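Local coordinates for protein HTP-2 (Caenorhabditis elegans, PDB 4TZM), which binds a closure motif of HTP-3 through its HORMA domain and probably helps assemble the meiotic chromosome axis, at residues S25-S30 with S66-T71; I108-T113 with F193-R198; K128-E133 with A154-L159; S229-H234 with H243-S248. One frame throughout, in Å; residues are numbered along the deposited sequence.

Contact 1 (S25-S30 with S66-T71)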
# COMPACT_ATOMS: atom_id res chain seq x y z
N SER A 25 -1.86 -17.48 4.71
CA SER A 25 -1.90 -17.95 3.33
C SER A 25 -3.21 -17.59 2.62
O SER A 25 -3.31 -17.68 1.40
CB SER A 25 -1.69 -19.46 3.27
OG SER A 25 -0.41 -19.82 3.76
N LYS A 26 -4.20 -17.16 3.40
CA LYS A 26 -5.50 -16.81 2.84
C LYS A 26 -5.46 -15.49 2.08
O LYS A 26 -6.29 -15.24 1.20
CB LYS A 26 -6.55 -16.75 3.96
CG LYS A 26 -7.97 -16.63 3.45
CD LYS A 26 -8.93 -16.22 4.56
CE LYS A 26 -10.33 -16.00 4.00
NZ LYS A 26 -11.27 -15.48 5.03
N LEU A 27 -4.50 -14.64 2.42
CA LEU A 27 -4.39 -13.32 1.79
C LEU A 27 -3.04 -13.07 1.12
O LEU A 27 -2.94 -12.26 0.19
CB LEU A 27 -4.64 -12.22 2.83
CG LEU A 27 -6.08 -12.00 3.26
CD1 LEU A 27 -6.13 -11.06 4.45
CD2 LEU A 27 -6.89 -11.46 2.11
N PHE A 28 -2.00 -13.75 1.59
CA PHE A 28 -0.63 -13.46 1.17
C PHE A 28 0.14 -14.70 0.71
O PHE A 28 -0.16 -15.81 1.15
CB PHE A 28 0.13 -12.79 2.31
CG PHE A 28 -0.44 -11.47 2.73
CD1 PHE A 28 -0.18 -10.31 2.01
CD2 PHE A 28 -1.22 -11.38 3.87
CE1 PHE A 28 -0.71 -9.08 2.41
CE2 PHE A 28 -1.74 -10.16 4.28
CZ PHE A 28 -1.48 -9.01 3.55
N PRO A 29 1.16 -14.51 -0.15
CA PRO A 29 2.04 -15.63 -0.50
C PRO A 29 2.89 -16.05 0.70
O PRO A 29 3.28 -15.19 1.49
CB PRO A 29 2.92 -15.05 -1.62
CG PRO A 29 2.89 -13.57 -1.40
CD PRO A 29 1.53 -13.27 -0.85
N SER A 30 3.15 -17.35 0.84
CA SER A 30 3.91 -17.86 1.98
C SER A 30 5.41 -17.68 1.78
O SER A 30 6.19 -17.66 2.74
CB SER A 30 3.59 -19.33 2.23
OG SER A 30 2.25 -19.50 2.64
N SER A 66 -15.37 -6.80 3.51
CA SER A 66 -15.61 -8.09 4.13
C SER A 66 -14.56 -8.35 5.21
O SER A 66 -13.47 -7.79 5.16
CB SER A 66 -15.61 -9.21 3.09
OG SER A 66 -16.01 -10.43 3.68
N LYS A 67 -14.90 -9.18 6.18
CA LYS A 67 -13.99 -9.44 7.29
C LYS A 67 -12.94 -10.48 6.91
O LYS A 67 -13.26 -11.57 6.44
CB LYS A 67 -14.74 -9.89 8.54
CG LYS A 67 -13.85 -9.96 9.78
CD LYS A 67 -14.64 -10.23 11.04
CE LYS A 67 -13.75 -10.18 12.28
NZ LYS A 67 -14.52 -10.42 13.53
N ASN A 68 -11.68 -10.11 7.11
CA ASN A 68 -10.56 -11.01 6.90
C ASN A 68 -9.64 -11.01 8.11
O ASN A 68 -9.77 -10.17 8.99
CB ASN A 68 -9.78 -10.62 5.64
CG ASN A 68 -10.33 -11.25 4.38
OD1 ASN A 68 -10.06 -12.41 4.08
ND2 ASN A 68 -11.12 -10.48 3.64
N TYR A 69 -8.71 -11.97 8.14
CA TYR A 69 -7.72 -12.05 9.20
C TYR A 69 -6.32 -12.12 8.61
O TYR A 69 -6.09 -12.80 7.61
CB TYR A 69 -7.97 -13.27 10.09
CG TYR A 69 -9.18 -13.18 10.99
CD1 TYR A 69 -10.46 -13.38 10.50
CD2 TYR A 69 -9.03 -12.92 12.35
CE1 TYR A 69 -11.57 -13.30 11.33
CE2 TYR A 69 -10.13 -12.85 13.18
CZ TYR A 69 -11.40 -13.04 12.67
OH TYR A 69 -12.50 -12.97 13.50
N ILE A 70 -5.38 -11.42 9.24
CA ILE A 70 -3.97 -11.50 8.88
C ILE A 70 -3.28 -12.49 9.79
O ILE A 70 -2.44 -13.28 9.35
CB ILE A 70 -3.30 -10.13 8.99
CG1 ILE A 70 -4.11 -9.09 8.21
CG2 ILE A 70 -1.87 -10.19 8.47
CD1 ILE A 70 -3.81 -7.68 8.61
N THR A 71 -3.62 -12.44 11.07
CA THR A 71 -3.24 -13.47 12.03
C THR A 71 -4.50 -13.88 12.79
O THR A 71 -5.57 -13.31 12.57
CB THR A 71 -2.16 -12.99 13.02
OG1 THR A 71 -2.76 -12.13 14.01
CG2 THR A 71 -1.07 -12.23 12.30

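Contact 2 (I108-T113 with F193-R198)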
# COMPACT_ATOMS: atom_id res chain seq x y z
N ILE A 108 1.92 5.11 -5.04
CA ILE A 108 0.47 5.20 -5.16
C ILE A 108 -0.11 5.81 -3.88
O ILE A 108 0.22 5.38 -2.77
CB ILE A 108 -0.20 3.84 -5.45
CG1 ILE A 108 -1.72 3.99 -5.43
CG2 ILE A 108 0.26 2.77 -4.47
CD1 ILE A 108 -2.48 2.77 -5.86
N SER A 109 -0.94 6.83 -4.04
CA SER A 109 -1.49 7.54 -2.89
C SER A 109 -3.00 7.62 -2.92
O SER A 109 -3.62 7.83 -3.97
CB SER A 109 -0.89 8.95 -2.81
OG SER A 109 0.48 8.90 -2.48
N LEU A 110 -3.60 7.45 -1.74
CA LEU A 110 -5.00 7.74 -1.53
C LEU A 110 -5.11 9.21 -1.11
O LEU A 110 -4.64 9.59 -0.04
CB LEU A 110 -5.60 6.83 -0.46
CG LEU A 110 -7.03 7.19 -0.06
CD1 LEU A 110 -7.92 7.30 -1.29
CD2 LEU A 110 -7.60 6.18 0.92
N VAL A 111 -5.72 10.02 -1.97
CA VAL A 111 -5.73 11.46 -1.78
C VAL A 111 -7.12 12.01 -1.49
O VAL A 111 -8.06 11.80 -2.26
CB VAL A 111 -5.15 12.17 -3.02
CG1 VAL A 111 -5.34 13.68 -2.91
CG2 VAL A 111 -3.69 11.81 -3.20
N VAL A 112 -7.26 12.71 -0.36
CA VAL A 112 -8.55 13.29 0.02
C VAL A 112 -8.53 14.81 -0.10
O VAL A 112 -7.66 15.48 0.45
CB VAL A 112 -8.93 12.89 1.45
CG1 VAL A 112 -10.32 13.43 1.79
CG2 VAL A 112 -8.89 11.38 1.61
N THR A 113 -9.49 15.34 -0.84
CA THR A 113 -9.63 16.78 -1.04
C THR A 113 -11.05 17.23 -0.72
O THR A 113 -11.98 16.42 -0.79
CB THR A 113 -9.29 17.20 -2.48
OG1 THR A 113 -10.15 16.51 -3.40
CG2 THR A 113 -7.84 16.89 -2.81
N PHE A 193 -16.06 15.74 1.15
CA PHE A 193 -14.73 15.51 0.61
C PHE A 193 -14.76 14.68 -0.66
O PHE A 193 -15.74 14.00 -0.96
CB PHE A 193 -13.83 14.84 1.66
CG PHE A 193 -14.35 13.51 2.15
CD1 PHE A 193 -14.12 12.35 1.43
CD2 PHE A 193 -15.04 13.43 3.35
CE1 PHE A 193 -14.60 11.13 1.89
CE2 PHE A 193 -15.52 12.22 3.81
CZ PHE A 193 -15.30 11.07 3.09
N THR A 194 -13.66 14.74 -1.41
CA THR A 194 -13.45 13.90 -2.58
C THR A 194 -12.24 13.00 -2.35
O THR A 194 -11.14 13.49 -2.10
CB THR A 194 -13.23 14.73 -3.86
OG1 THR A 194 -14.40 15.51 -4.14
CG2 THR A 194 -12.94 13.82 -5.04
N ALA A 195 -12.45 11.69 -2.43
CA ALA A 195 -11.34 10.74 -2.27
C ALA A 195 -10.85 10.27 -3.64
O ALA A 195 -11.65 9.95 -4.52
CB ALA A 195 -11.76 9.56 -1.41
N ASN A 196 -9.53 10.22 -3.79
CA ASN A 196 -8.90 9.95 -5.08
C ASN A 196 -7.69 9.02 -4.96
O ASN A 196 -6.99 9.03 -3.94
CB ASN A 196 -8.48 11.27 -5.73
CG ASN A 196 -8.61 11.25 -7.23
OD1 ASN A 196 -7.90 11.98 -7.93
ND2 ASN A 196 -9.50 10.42 -7.74
N PHE A 197 -7.46 8.22 -5.99
CA PHE A 197 -6.22 7.44 -6.10
C PHE A 197 -5.33 8.06 -7.17
O PHE A 197 -5.73 8.17 -8.33
CB PHE A 197 -6.52 5.98 -6.44
CG PHE A 197 -6.88 5.15 -5.25
CD1 PHE A 197 -5.92 4.78 -4.33
CD2 PHE A 197 -8.19 4.73 -5.06
CE1 PHE A 197 -6.25 4.01 -3.23
CE2 PHE A 197 -8.53 3.95 -3.96
CZ PHE A 197 -7.56 3.60 -3.05
N ARG A 198 -4.14 8.47 -6.78
CA ARG A 198 -3.21 9.13 -7.70
C ARG A 198 -1.83 8.48 -7.59
O ARG A 198 -1.37 8.17 -6.50
CB ARG A 198 -3.12 10.63 -7.40
CG ARG A 198 -4.48 11.31 -7.28
CD ARG A 198 -4.34 12.79 -6.95
NE ARG A 198 -5.63 13.38 -6.61
CZ ARG A 198 -5.82 14.67 -6.36
NH1 ARG A 198 -4.80 15.52 -6.42
NH2 ARG A 198 -7.03 15.12 -6.05
O HOH W 1 -9.24 14.24 -4.52

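Contact 3 (K128-E133 with A154-L159)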
# COMPACT_ATOMS: atom_id res chain seq x y z
N LYS A 128 5.22 4.50 -1.09
CA LYS A 128 6.32 4.72 -2.02
C LYS A 128 7.20 3.49 -2.13
O LYS A 128 7.44 2.80 -1.13
CB LYS A 128 7.16 5.93 -1.59
CG LYS A 128 6.39 7.24 -1.56
CD LYS A 128 7.21 8.36 -0.95
CE LYS A 128 6.45 9.67 -0.94
NZ LYS A 128 7.23 10.79 -0.34
N PHE A 129 7.69 3.21 -3.33
CA PHE A 129 8.36 1.94 -3.59
C PHE A 129 9.84 2.10 -3.93
O PHE A 129 10.29 3.15 -4.40
CB PHE A 129 7.63 1.20 -4.71
CG PHE A 129 6.25 0.73 -4.33
CD1 PHE A 129 5.15 1.56 -4.49
CD2 PHE A 129 6.06 -0.53 -3.77
CE1 PHE A 129 3.88 1.13 -4.13
CE2 PHE A 129 4.79 -0.96 -3.41
CZ PHE A 129 3.70 -0.13 -3.58
N ILE A 130 10.60 1.04 -3.65
CA ILE A 130 12.00 0.94 -4.04
C ILE A 130 12.20 -0.41 -4.68
O ILE A 130 11.73 -1.43 -4.17
CB ILE A 130 12.97 1.10 -2.85
CG1 ILE A 130 12.73 2.43 -2.13
CG2 ILE A 130 14.42 0.99 -3.31
CD1 ILE A 130 13.53 2.59 -0.86
N TYR A 131 12.90 -0.43 -5.82
CA TYR A 131 13.14 -1.68 -6.52
C TYR A 131 14.60 -2.08 -6.35
O TYR A 131 15.49 -1.24 -6.36
CB TYR A 131 12.77 -1.51 -8.00
CG TYR A 131 11.30 -1.21 -8.17
CD1 TYR A 131 10.36 -2.24 -8.19
CD2 TYR A 131 10.84 0.10 -8.29
CE1 TYR A 131 9.01 -1.97 -8.33
CE2 TYR A 131 9.49 0.37 -8.43
CZ TYR A 131 8.58 -0.67 -8.45
OH TYR A 131 7.23 -0.41 -8.59
N PHE A 132 14.84 -3.37 -6.14
CA PHE A 132 16.20 -3.86 -5.96
C PHE A 132 16.62 -4.79 -7.08
O PHE A 132 15.79 -5.42 -7.74
CB PHE A 132 16.36 -4.57 -4.62
CG PHE A 132 16.20 -3.68 -3.42
CD1 PHE A 132 14.94 -3.38 -2.92
CD2 PHE A 132 17.31 -3.13 -2.79
CE1 PHE A 132 14.79 -2.56 -1.82
CE2 PHE A 132 17.17 -2.30 -1.69
CZ PHE A 132 15.91 -2.02 -1.20
N GLU A 133 17.93 -4.87 -7.28
CA GLU A 133 18.52 -5.73 -8.30
C GLU A 133 19.65 -6.52 -7.66
O GLU A 133 19.95 -6.33 -6.48
CB GLU A 133 19.03 -4.90 -9.47
CG GLU A 133 20.17 -3.97 -9.07
CD GLU A 133 20.26 -2.75 -9.96
OE1 GLU A 133 19.50 -2.68 -10.95
OE2 GLU A 133 21.08 -1.85 -9.66
N ALA A 154 17.17 6.82 1.76
CA ALA A 154 18.50 6.48 2.26
C ALA A 154 18.48 5.31 3.24
O ALA A 154 19.28 4.39 3.14
CB ALA A 154 19.16 7.69 2.89
N GLU A 155 17.54 5.34 4.19
CA GLU A 155 17.44 4.28 5.17
C GLU A 155 16.86 3.00 4.55
O GLU A 155 17.47 1.93 4.64
CB GLU A 155 16.58 4.72 6.35
CG GLU A 155 16.44 3.67 7.44
CD GLU A 155 15.62 4.16 8.62
OE1 GLU A 155 15.05 5.27 8.53
OE2 GLU A 155 15.53 3.43 9.63
N LEU A 156 15.69 3.12 3.93
CA LEU A 156 14.98 1.96 3.38
C LEU A 156 15.77 1.23 2.30
O LEU A 156 15.63 0.02 2.13
CB LEU A 156 13.62 2.39 2.83
CG LEU A 156 12.63 1.25 2.60
CD1 LEU A 156 12.40 0.49 3.89
CD2 LEU A 156 11.31 1.76 2.03
N ALA A 157 16.59 1.97 1.56
CA ALA A 157 17.42 1.37 0.51
C ALA A 157 18.47 0.45 1.11
O ALA A 157 18.80 -0.59 0.53
CB ALA A 157 18.08 2.45 -0.33
N GLN A 158 18.99 0.83 2.27
CA GLN A 158 20.00 0.04 2.97
C GLN A 158 19.38 -1.16 3.69
O GLN A 158 20.08 -2.10 4.06
CB GLN A 158 20.75 0.91 3.98
CG GLN A 158 21.65 1.99 3.38
CD GLN A 158 22.47 2.72 4.44
OE1 GLN A 158 21.97 3.05 5.52
NE2 GLN A 158 23.74 2.97 4.13
N LEU A 159 18.06 -1.12 3.89
CA LEU A 159 17.38 -2.16 4.65
C LEU A 159 17.42 -3.53 3.96
O LEU A 159 17.04 -3.67 2.80
CB LEU A 159 15.92 -1.77 4.90
CG LEU A 159 15.17 -2.79 5.75
CD1 LEU A 159 15.91 -3.01 7.07
CD2 LEU A 159 13.75 -2.34 6.00

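Contact 4 (S229-H234 with H243-S248)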
# COMPACT_ATOMS: atom_id res chain seq x y z
N SER A 229 2.91 14.98 9.58
CA SER A 229 3.36 13.79 8.86
C SER A 229 3.74 12.66 9.81
O SER A 229 4.61 12.83 10.66
CB SER A 229 4.55 14.14 7.96
OG SER A 229 5.19 12.97 7.48
N VAL A 230 3.11 11.50 9.65
CA VAL A 230 3.40 10.35 10.50
C VAL A 230 3.69 9.10 9.66
O VAL A 230 3.09 8.88 8.61
CB VAL A 230 2.24 10.07 11.49
CG1 VAL A 230 0.99 9.60 10.77
CG2 VAL A 230 2.66 9.07 12.56
N THR A 231 4.65 8.30 10.12
CA THR A 231 5.06 7.09 9.42
C THR A 231 4.30 5.87 9.94
O THR A 231 4.27 5.62 11.14
CB THR A 231 6.58 6.85 9.57
OG1 THR A 231 7.30 7.94 8.98
CG2 THR A 231 7.01 5.55 8.90
N ILE A 232 3.68 5.13 9.03
CA ILE A 232 2.90 3.95 9.40
C ILE A 232 3.79 2.72 9.50
O ILE A 232 3.62 1.89 10.40
CB ILE A 232 1.76 3.69 8.38
CG1 ILE A 232 0.65 4.72 8.53
CG2 ILE A 232 1.17 2.29 8.56
CD1 ILE A 232 0.88 5.99 7.76
N GLY A 233 4.75 2.62 8.58
CA GLY A 233 5.65 1.49 8.55
C GLY A 233 6.21 1.20 7.17
O GLY A 233 5.97 1.95 6.22
N HIS A 234 6.96 0.11 7.07
CA HIS A 234 7.59 -0.28 5.82
C HIS A 234 7.44 -1.78 5.55
O HIS A 234 7.02 -2.54 6.41
CB HIS A 234 9.07 0.10 5.84
CG HIS A 234 9.87 -0.63 6.88
ND1 HIS A 234 10.03 -0.15 8.16
CD2 HIS A 234 10.54 -1.80 6.83
CE1 HIS A 234 10.77 -0.99 8.85
NE2 HIS A 234 11.09 -2.00 8.07
N HIS A 243 7.29 2.18 1.50
CA HIS A 243 7.21 3.07 2.66
C HIS A 243 5.83 3.71 2.74
O HIS A 243 5.41 4.42 1.81
CB HIS A 243 8.29 4.14 2.60
CG HIS A 243 8.36 4.99 3.83
ND1 HIS A 243 8.07 6.34 3.81
CD2 HIS A 243 8.68 4.69 5.11
CE1 HIS A 243 8.22 6.83 5.03
NE2 HIS A 243 8.58 5.85 5.83
N MET A 244 5.13 3.47 3.84
CA MET A 244 3.77 3.97 4.05
C MET A 244 3.79 5.21 4.95
O MET A 244 4.40 5.22 6.02
CB MET A 244 2.89 2.87 4.66
CG MET A 244 1.39 3.18 4.69
SD MET A 244 0.61 3.24 3.07
CE MET A 244 -1.07 3.68 3.50
N GLN A 245 3.12 6.27 4.49
CA GLN A 245 3.13 7.55 5.19
C GLN A 245 1.73 8.16 5.22
O GLN A 245 0.90 7.84 4.37
CB GLN A 245 4.11 8.52 4.53
CG GLN A 245 5.34 8.83 5.35
CD GLN A 245 6.42 9.53 4.55
OE1 GLN A 245 6.36 9.58 3.32
NE2 GLN A 245 7.42 10.07 5.23
N CYS A 246 1.48 9.03 6.19
CA CYS A 246 0.21 9.73 6.26
C CYS A 246 0.42 11.20 6.56
O CYS A 246 1.01 11.56 7.58
CB CYS A 246 -0.70 9.11 7.32
SG CYS A 246 -2.29 9.96 7.57
N TRP A 247 -0.04 12.05 5.64
CA TRP A 247 -0.18 13.47 5.89
C TRP A 247 -1.65 13.75 6.16
O TRP A 247 -2.51 13.17 5.50
CB TRP A 247 0.32 14.30 4.71
CG TRP A 247 1.81 14.32 4.54
CD1 TRP A 247 2.69 15.11 5.22
CD2 TRP A 247 2.58 13.54 3.63
NE1 TRP A 247 3.97 14.85 4.79
CE2 TRP A 247 3.93 13.90 3.81
CE3 TRP A 247 2.27 12.57 2.67
CZ2 TRP A 247 4.97 13.31 3.08
CZ3 TRP A 247 3.29 11.99 1.94
CH2 TRP A 247 4.63 12.37 2.15
N SER A 248 -1.95 14.61 7.12
CA SER A 248 -3.35 14.84 7.46
C SER A 248 -3.62 16.17 8.15
O SER A 248 -2.85 16.62 9.00
CB SER A 248 -3.87 13.70 8.34
OG SER A 248 -5.28 13.75 8.47

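Contact 1 (S25-S30 with S66-T71)
The irregular segment 25-30 runs up to the end of strand 65-69 without pairing with it, and its nearest backbone approach, between Leu27 CA and Ile70 CA, is still 7.3 Å. Side chains bridge that distance. Leu27, with CG anti to its carbonyl carbon (chi1 -75°), sends two methyls in different directions: CD1 lies 3.6 Å from Tyr69 O and also touches Asn68 CB, while CD2 sits 3.9 Å from Asn68 OD1. A carbonyl and an amide thus share the surface met by an aliphatic fork. Lys26 crosses the same amide obliquely, fully extended beyond CG, and its NZ makes a weak hydrogen bond to Asn68 OD1 at 3.4 Å. This is the flank of the HORMA domain where strand 65-69 pairs with strand 75-79; just past the strand, Ile70 and Thr71 both face Leu74 in a classic beta bulge. Deeper in, Phe28 CE2 comes within 4.2 Å of Ile70 CG2, the ring placed by a first torsion that leaves CG beside the backbone N. Trp24 stacks on the same ring, and Phe28 and Ile70 both reach helix 164-185, at Met171 and Val175 respectively.

Contact 2 (I108-T113 with F193-R198)
Antiparallel strand pairing inside the main sheet of the HORMA domain joins 108-113 to 193-198, and it offers a worked example of backbone pairing overlaid by specific side-chain packing. Six main-chain hydrogen bonds link the pairs Ser109-Arg198, Val111-Asn196 and Thr113-Thr194; the straightest, from Val111 N to Asn196 O, has an N-H...O angle of 177°. On the face carrying Leu110 and Phe197, Leu110 CD1 sits over the centre of the Phe197 ring in a CH-pi contact, 4.2 Å from its centroid. The face carrying Val111 and Arg198 is organised round the guanidinium. Arg198 extends from CG to NE and crosses Val111 at about a right angle, so that Val111 CG1 lies over the middle of one guanidinium face, 3.6 Å from Arg198 CZ. Arg198 NE donates to a lone pair of Asn196 OD1 at 3.0 Å in a bent bond (137°), with the oxygen tilted out of the guanidinium plane, and Asp118 O and Phe220 O take up NH2 and NH1. A water donates to Thr113 OG1 at 2.7 Å and weakly accepts from Arg198 NH2; Thr113 OG1 also bonds to His115 O. An alanine in place of Arg198 would remove the guanidinium and would probably loosen the link to those loop carbonyls and uncover Val111. Strand 193-201 also pairs antiparallel with the bound peptide, strand 123-133 borders strand 105-113, and helices 35-56 and 84-102 pack against Leu110 and Phe197 respectively.

Contact 3 (K128-E133 with A154-L159)
Ile130, Phe132 and Leu156 carry this strand-to-helix packing, in which the short helix 153-158 of the HORMA domain lies against strand 123-133 of the main sheet. The segment axes approach to 9.6 Å at an angle of 40°, and no hydrogen bond passes between them, so the join rests on apolar packing and on a ring edge set against helix carbonyls. Ile130 reaches out with CG1 anti to its carbonyl carbon (chi1 -57°) and the chain extended to CD1. That one methyl does the touching: it is 3.7 Å from Leu156 CB and equally close to Leu156 CD2, nestling against the root and one branch of the leucine. Leu156 in turn holds CG anti to its own backbone N (chi1 -163°), which brings the branch round to the strand, and its methyls also pack against His234 and His243 of the neighbouring hairpin. Two residues further along the strand, the Phe132 ring makes a cation-pi contact with Arg236, whose NE bonds to Leu159 O. The same ring approaches the carbonyls of Leu156 and Ala157 edge-on. Their oxygens thus meet the aromatic rim, where C-H groups carry slight positive charge and probably make the approach favourable. Phe132 CZ lies 3.9 Å from Leu156 O, and Phe132 CE2 comes to within 3.2 Å of Ala157 O, close to the ring plane.

Contact 4 (S229-H234 with H243-S248)
Strands 228-235 and 240-248 form a beta hairpin at the C-terminal end of the HORMA fold, and a beta bulge interrupts the register of 229-234 with 243-248. Val230 and Cys246 exchange two backbone bonds, whereas beyond Thr231 both Ile232 and Gly233 lie against Met244: Ile232 N donates to Met244 O at 3.1 Å from 41° above the carbonyl plane, and Met244 N bonds to Gly233 O at 2.9 Å. Ile232 shows what the bulge does for a side chain. Its CB rests 3.7 Å from Met244 CG, and its CG2 branch packs on the same carbon, the two side chains lying side by side. CG1, anti to the carbonyl carbon, carries the tip in the other direction, so that CD1 reaches 3.4 Å from Gln245 C and 3.5 Å from Cys246 CB. Helix 164-185 also meets Ile232 and Cys246. Towards the other end, Ser229 CB lies 3.3 Å from Trp247 NE1, and the indole also touches Tyr221 and Leu223. An alanine in place of Trp247 would remove the indole and would probably cost Ser229 CB the ring atoms CD1 and NE1 it packs on and weaken contact with those loop residues. Every hydrogen bond across the two strands is between main-chain atoms, which implies that side chains contribute by shape and apolar contact, while the backbone fixes the register and the bulge.

How the contacts relate
Contact 1 closes first along the chain; contact 3 is nested within the loop closed by contact 2, and contact 4 follows. Contacts 2, 3 and 4 all reach one antiparallel sheet, with strand 123-133 running between strands 105-113 and 240-248. Ile108 of contact 2 packs on Phe129 of contact 3, and Lys128 O probably accepts a hydrogen bond from His243 N of contact 4. Contact 1 stands apart, its centre about 23 Å from that of contact 4, yet both touch helix 164-185. The sheet thus runs from the C-terminal hairpin through to the bound peptide beside contact 2, consistent with the closed, peptide-holding state of Mad2-like HORMA domains.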